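Local coordinates for protein malonyl CoA-ACP transacylase (Xanthomonas oryzae pv. oryzae, PDB 3K89) that probably transfers the malonyl group from malonyl-CoA to the holo acyl carrier protein, supplying malonyl-ACP for fatty acid synthesis, at residues Y98-A103 and I228-N233; A265-G270 and R289-L294. All coordinates share one frame; numbering follows the deposited sequence.

Contact 1 (Y98-A103 and I228-N233)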
loop_
_atom_site.group_PDB
_atom_site.type_symbol
_atom_site.label_atom_id
_atom_site.label_comp_id
_atom_site.label_asym_id
_atom_site.label_seq_id
_atom_site.Cartn_x
_atom_site.Cartn_y
_atom_site.Cartn_z
ATOM N N TYR A 98 -3.774 -3.691 -4.402
ATOM C CA TYR A 98 -5.065 -3.674 -5.098
ATOM C C TYR A 98 -5.088 -2.632 -6.204
ATOM O O TYR A 98 -5.615 -2.871 -7.299
ATOM C CB TYR A 98 -6.177 -3.397 -4.070
ATOM C CG TYR A 98 -6.361 -4.562 -3.121
ATOM C CD1 TYR A 98 -5.555 -4.713 -1.974
ATOM C CD2 TYR A 98 -7.376 -5.490 -3.347
ATOM C CE1 TYR A 98 -5.712 -5.800 -1.121
ATOM C CE2 TYR A 98 -7.552 -6.566 -2.501
ATOM C CZ TYR A 98 -6.726 -6.712 -1.393
ATOM O OH TYR A 98 -6.921 -7.785 -0.574
ATOM N N THR A 99 -4.498 -1.475 -5.925
ATOM C CA THR A 99 -4.359 -0.454 -6.958
ATOM C C THR A 99 -3.602 -1.043 -8.153
ATOM O O THR A 99 -4.006 -0.824 -9.298
ATOM C CB THR A 99 -3.638 0.774 -6.405
ATOM O OG1 THR A 99 -4.176 1.089 -5.099
ATOM C CG2 THR A 99 -3.844 1.965 -7.332
ATOM N N ALA A 100 -2.530 -1.789 -7.885
ATOM C CA ALA A 100 -1.729 -2.438 -8.941
ATOM C C ALA A 100 -2.579 -3.407 -9.764
ATOM O O ALA A 100 -2.469 -3.444 -10.995
ATOM C CB ALA A 100 -0.542 -3.142 -8.344
ATOM N N LEU A 101 -3.440 -4.164 -9.087
ATOM C CA LEU A 101 -4.289 -5.129 -9.780
ATOM C C LEU A 101 -5.319 -4.429 -10.671
ATOM O O LEU A 101 -5.648 -4.940 -11.749
ATOM C CB LEU A 101 -4.950 -6.099 -8.797
ATOM C CG LEU A 101 -3.940 -7.070 -8.181
ATOM C CD1 LEU A 101 -4.534 -7.706 -6.925
ATOM C CD2 LEU A 101 -3.536 -8.166 -9.163
ATOM N N VAL A 102 -5.792 -3.256 -10.246
ATOM C CA VAL A 102 -6.687 -2.471 -11.094
ATOM C C VAL A 102 -5.897 -1.949 -12.296
ATOM O O VAL A 102 -6.348 -2.086 -13.449
ATOM C CB VAL A 102 -7.412 -1.334 -10.321
ATOM C CG1 VAL A 102 -8.296 -0.484 -11.246
ATOM C CG2 VAL A 102 -8.287 -1.943 -9.234
ATOM N N ALA A 103 -4.694 -1.421 -12.046
ATOM C CA ALA A 103 -3.846 -0.907 -13.147
ATOM C C ALA A 103 -3.520 -1.992 -14.167
ATOM O O ALA A 103 -3.463 -1.713 -15.361
ATOM C CB ALA A 103 -2.565 -0.290 -12.607
ATOM N N ILE A 228 -0.081 -6.678 -16.938
ATOM C CA ILE A 228 1.276 -6.424 -16.455
ATOM C C ILE A 228 1.391 -7.203 -15.150
ATOM O O ILE A 228 0.462 -7.146 -14.349
ATOM C CB ILE A 228 1.542 -4.901 -16.161
ATOM C CG1 ILE A 228 1.187 -4.024 -17.373
ATOM C CG2 ILE A 228 3.000 -4.673 -15.744
ATOM C CD1 ILE A 228 1.178 -2.501 -17.099
ATOM N N PRO A 229 2.494 -7.947 -14.940
ATOM C CA PRO A 229 2.552 -8.776 -13.731
ATOM C C PRO A 229 2.674 -7.921 -12.473
ATOM O O PRO A 229 3.333 -6.871 -12.490
ATOM C CB PRO A 229 3.805 -9.634 -13.921
ATOM C CG PRO A 229 4.131 -9.521 -15.416
ATOM C CD PRO A 229 3.670 -8.166 -15.807
ATOM N N VAL A 230 2.062 -8.416 -11.407
ATOM C CA VAL A 230 2.101 -7.764 -10.092
ATOM C C VAL A 230 2.920 -8.594 -9.098
ATOM O O VAL A 230 2.585 -9.753 -8.790
ATOM C CB VAL A 230 0.667 -7.514 -9.565
ATOM C CG1 VAL A 230 0.704 -6.822 -8.204
ATOM C CG2 VAL A 230 -0.118 -6.670 -10.555
ATOM N N VAL A 231 4.013 -8.002 -8.628
ATOM C CA VAL A 231 4.807 -8.604 -7.554
ATOM C C VAL A 231 4.078 -8.372 -6.222
ATOM O O VAL A 231 3.901 -7.220 -5.819
ATOM C CB VAL A 231 6.218 -7.986 -7.513
ATOM C CG1 VAL A 231 7.025 -8.595 -6.379
ATOM C CG2 VAL A 231 6.918 -8.186 -8.853
ATOM N N GLN A 232 3.646 -9.457 -5.571
ATOM C CA GLN A 232 2.746 -9.374 -4.405
ATOM C C GLN A 232 3.508 -9.385 -3.082
ATOM O O GLN A 232 4.590 -9.959 -2.969
ATOM C CB GLN A 232 1.696 -10.468 -4.501
ATOM C CG GLN A 232 0.702 -10.160 -5.624
ATOM C CD GLN A 232 -0.514 -11.060 -5.630
ATOM O OE1 GLN A 232 -1.493 -10.837 -4.879
ATOM N NE2 GLN A 232 -0.498 -12.050 -6.511
ATOM N N ASN A 233 2.949 -8.702 -2.088
ATOM C CA ASN A 233 3.617 -8.432 -0.811
ATOM C C ASN A 233 3.914 -9.646 0.049
ATOM O O ASN A 233 4.862 -9.624 0.847
ATOM C CB ASN A 233 2.736 -7.529 0.088
ATOM C CG ASN A 233 2.547 -6.074 -0.432
ATOM O OD1 ASN A 233 1.656 -5.385 0.057
ATOM N ND2 ASN A 233 3.392 -5.598 -1.347
#
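Val230 lays its two methyls on the flank of helix 95-103, at Ala100 and Leu101. CG1 of Val230 lies 3.9 Å from Ala100 CB, while CG2 of Val230 meets Leu101 CD2 at 4.0 Å and also lies near Ala100, with a loose 4.0 Å approach of Val230 CG2 to Ala100 O. The valine CG1 stands anti to the backbone N (chi1 -179°), which leaves CG2 beside that N; this rotation spreads the fork along the helix surface. The Leu101 side chain crosses that of Val230 at about a right angle: chi1 -70° places its CG beside the backbone N, and chi2 163° turns CD2 to Val230 CG2. The small side chain of Ala100 is consistent with the close backbone approach, 6.7 Å between Ala100 CA and Val230 CA. Further out, backbone hydrogen bonds join Pro229 and Val231 to Leu90 of strand 86-92, and Leu90 also touches Ala100; Leu249 of helix 242-254 packs on Leu101. Polar ties follow at Asn233: its OD1 and ND2 bind the turn of the predicted nucleophile at Ser94 N and Gly92 O, consistent with a nucleophile elbow, and its N binds Glu97 OE1 of the helix. With no hydrogen bond between 98-103 and 228-233, their mutual hold is buried, apolar side-chain packing that rests on the fit of methyl groups.

Contact 2 (A265-G270 and R289-L294); sequences ALASQG and RIDKSL
Two helix ends meet here: the C-terminus of helix 259-268, where Ala267 projects its methyl, and the turn after helix 282-290, where Asp291 and Leu294 receive it. Ala267 CB sits 3.7 Å from Asp291 OD2 and 4.2 Å from Leu294 CD2, so one methyl touches both a carboxylate oxygen and a leucine branch. In Asp291, chi1 -175° carries the carboxylate toward Ala267, and its rotation puts OD2 on the methyl and OD1 on Ser293. OD1 takes two bonds from Ser293, at 3.1 Å from Ser293 N on the anti side and at 2.7 Å from Ser293 OG on the syn side. Both donors approach from the same face of the carboxylate, 25° and 30° out of its plane, and together they should restrict its rotation. One turn earlier in helix 259-268, Val263 packs on Leu294 and Ile290. The helix closes in a Schellman motif, with bonds from Gly270 N to Ala267 O (3.2 Å) and from Ile271 N to Leu266 O; Gly270, of positive phi, is its C-prime residue. In the other segment, Asp291 combines an Asx turn with a type I beta turn to Leu294, a compact link from helix 282-290 into strand 295-298.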
loop_
_atom_site.group_PDB
_atom_site.type_symbol
_atom_site.label_atom_id
_atom_site.label_comp_id
_atom_site.label_asym_id
_atom_site.label_seq_id
_atom_site.Cartn_x
_atom_site.Cartn_y
_atom_site.Cartn_z
ATOM N N ALA A 265 13.032 -7.682 -5.582
ATOM C CA ALA A 265 12.559 -8.561 -6.664
ATOM C C ALA A 265 12.466 -7.797 -7.977
ATOM O O ALA A 265 12.848 -8.323 -9.033
ATOM C CB ALA A 265 11.218 -9.223 -6.313
ATOM N N LEU A 266 11.941 -6.568 -7.913
ATOM C CA LEU A 266 11.902 -5.680 -9.086
ATOM C C LEU A 266 13.304 -5.463 -9.654
ATOM O O LEU A 266 13.516 -5.679 -10.850
ATOM C CB LEU A 266 11.256 -4.333 -8.750
ATOM C CG LEU A 266 9.763 -4.358 -8.377
ATOM C CD1 LEU A 266 9.331 -2.951 -7.919
ATOM C CD2 LEU A 266 8.888 -4.872 -9.531
ATOM N N ALA A 267 14.234 -5.052 -8.791
ATOM C CA ALA A 267 15.624 -4.783 -9.182
ATOM C C ALA A 267 16.293 -6.026 -9.765
ATOM O O ALA A 267 17.042 -5.924 -10.739
ATOM C CB ALA A 267 16.420 -4.254 -7.999
ATOM N N SER A 268 16.020 -7.188 -9.182
ATOM C CA SER A 268 16.630 -8.440 -9.657
ATOM C C SER A 268 16.098 -8.819 -11.042
ATOM O O SER A 268 16.719 -9.617 -11.761
ATOM C CB SER A 268 16.390 -9.579 -8.659
ATOM O OG SER A 268 15.064 -10.079 -8.771
ATOM N N GLN A 269 14.957 -8.251 -11.424
ATOM C CA GLN A 269 14.368 -8.555 -12.723
ATOM C C GLN A 269 14.661 -7.477 -13.767
ATOM O O GLN A 269 13.999 -7.414 -14.805
ATOM C CB GLN A 269 12.862 -8.825 -12.582
ATOM C CG GLN A 269 12.567 -10.129 -11.854
ATOM C CD GLN A 269 11.087 -10.427 -11.704
ATOM O OE1 GLN A 269 10.632 -10.819 -10.627
ATOM N NE2 GLN A 269 10.331 -10.259 -12.779
ATOM N N GLY A 270 15.649 -6.633 -13.485
ATOM C CA GLY A 270 16.108 -5.615 -14.432
ATOM C C GLY A 270 15.480 -4.230 -14.330
ATOM O O GLY A 270 15.749 -3.350 -15.152
ATOM N N ARG A 289 16.237 3.835 0.192
ATOM C CA ARG A 289 16.937 3.173 1.296
ATOM C C ARG A 289 17.239 1.705 0.984
ATOM O O ARG A 289 18.262 1.172 1.420
ATOM C CB ARG A 289 16.151 3.328 2.610
ATOM C CG ARG A 289 16.841 2.798 3.866
ATOM C CD ARG A 289 18.101 3.596 4.220
ATOM N NE ARG A 289 18.880 2.927 5.263
ATOM C CZ ARG A 289 19.703 1.904 5.044
ATOM N NH1 ARG A 289 19.867 1.430 3.814
ATOM N NH2 ARG A 289 20.364 1.355 6.060
ATOM N N ILE A 290 16.355 1.058 0.227
ATOM C CA ILE A 290 16.510 -0.346 -0.133
ATOM C C ILE A 290 17.627 -0.556 -1.166
ATOM O O ILE A 290 18.473 -1.454 -1.025
ATOM C CB ILE A 290 15.168 -0.933 -0.658
ATOM C CG1 ILE A 290 14.131 -0.966 0.471
ATOM C CG2 ILE A 290 15.368 -2.352 -1.197
ATOM C CD1 ILE A 290 12.670 -0.959 -0.019
ATOM N N ASP A 291 17.627 0.281 -2.190
ATOM C CA ASP A 291 18.571 0.123 -3.285
ATOM C C ASP A 291 18.889 1.493 -3.858
ATOM O O ASP A 291 18.099 2.082 -4.603
ATOM C CB ASP A 291 18.001 -0.817 -4.346
ATOM C CG ASP A 291 18.996 -1.130 -5.462
ATOM O OD1 ASP A 291 19.946 -0.337 -5.679
ATOM O OD2 ASP A 291 18.804 -2.168 -6.130
ATOM N N LYS A 292 20.080 1.983 -3.512
ATOM C CA LYS A 292 20.480 3.359 -3.813
ATOM C C LYS A 292 20.706 3.633 -5.302
ATOM O O LYS A 292 20.814 4.784 -5.717
ATOM C CB LYS A 292 21.745 3.706 -3.025
ATOM C CG LYS A 292 21.533 3.820 -1.519
ATOM C CD LYS A 292 22.860 3.897 -0.767
ATOM C CE LYS A 292 23.387 5.318 -0.699
ATOM N NZ LYS A 292 24.764 5.366 -0.126
ATOM N N SER A 293 20.758 2.581 -6.103
ATOM C CA SER A 293 20.957 2.748 -7.540
ATOM C C SER A 293 19.664 2.983 -8.319
ATOM O O SER A 293 19.697 3.477 -9.438
ATOM C CB SER A 293 21.706 1.550 -8.121
ATOM O OG SER A 293 20.917 0.371 -8.108
ATOM N N LEU A 294 18.522 2.625 -7.740
ATOM C CA LEU A 294 17.250 2.792 -8.454
ATOM C C LEU A 294 16.837 4.254 -8.583
ATOM O O LEU A 294 17.035 5.047 -7.660
ATOM C CB LEU A 294 16.139 1.975 -7.781
ATOM C CG LEU A 294 16.407 0.476 -7.626
ATOM C CD1 LEU A 294 15.289 -0.212 -6.843
ATOM C CD2 LEU A 294 16.633 -0.201 -8.981
#

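Both contacts join a helix to a non-helical segment beside the five-stranded parallel sheet of the acyl transferase fold, but at different depths. Contact 1 is fully buried, its centre about 11 Å from the centre of the chain, on the helix that follows the predicted nucleophile. The centre of contact 2 lies about 18 Å from the centre of the chain, partly buried and away from the predicted active site. The first is apolar; the second sets a methyl against a carboxylate bonded within its own turn. The contacts touch: Val231 CG2 packs on Leu266 CD2 at 3.9 Å, joining 228-233 to helix 259-268. Leu89 of strand 86-92 touches both, Pro229 in contact 1 and Leu266 in contact 2.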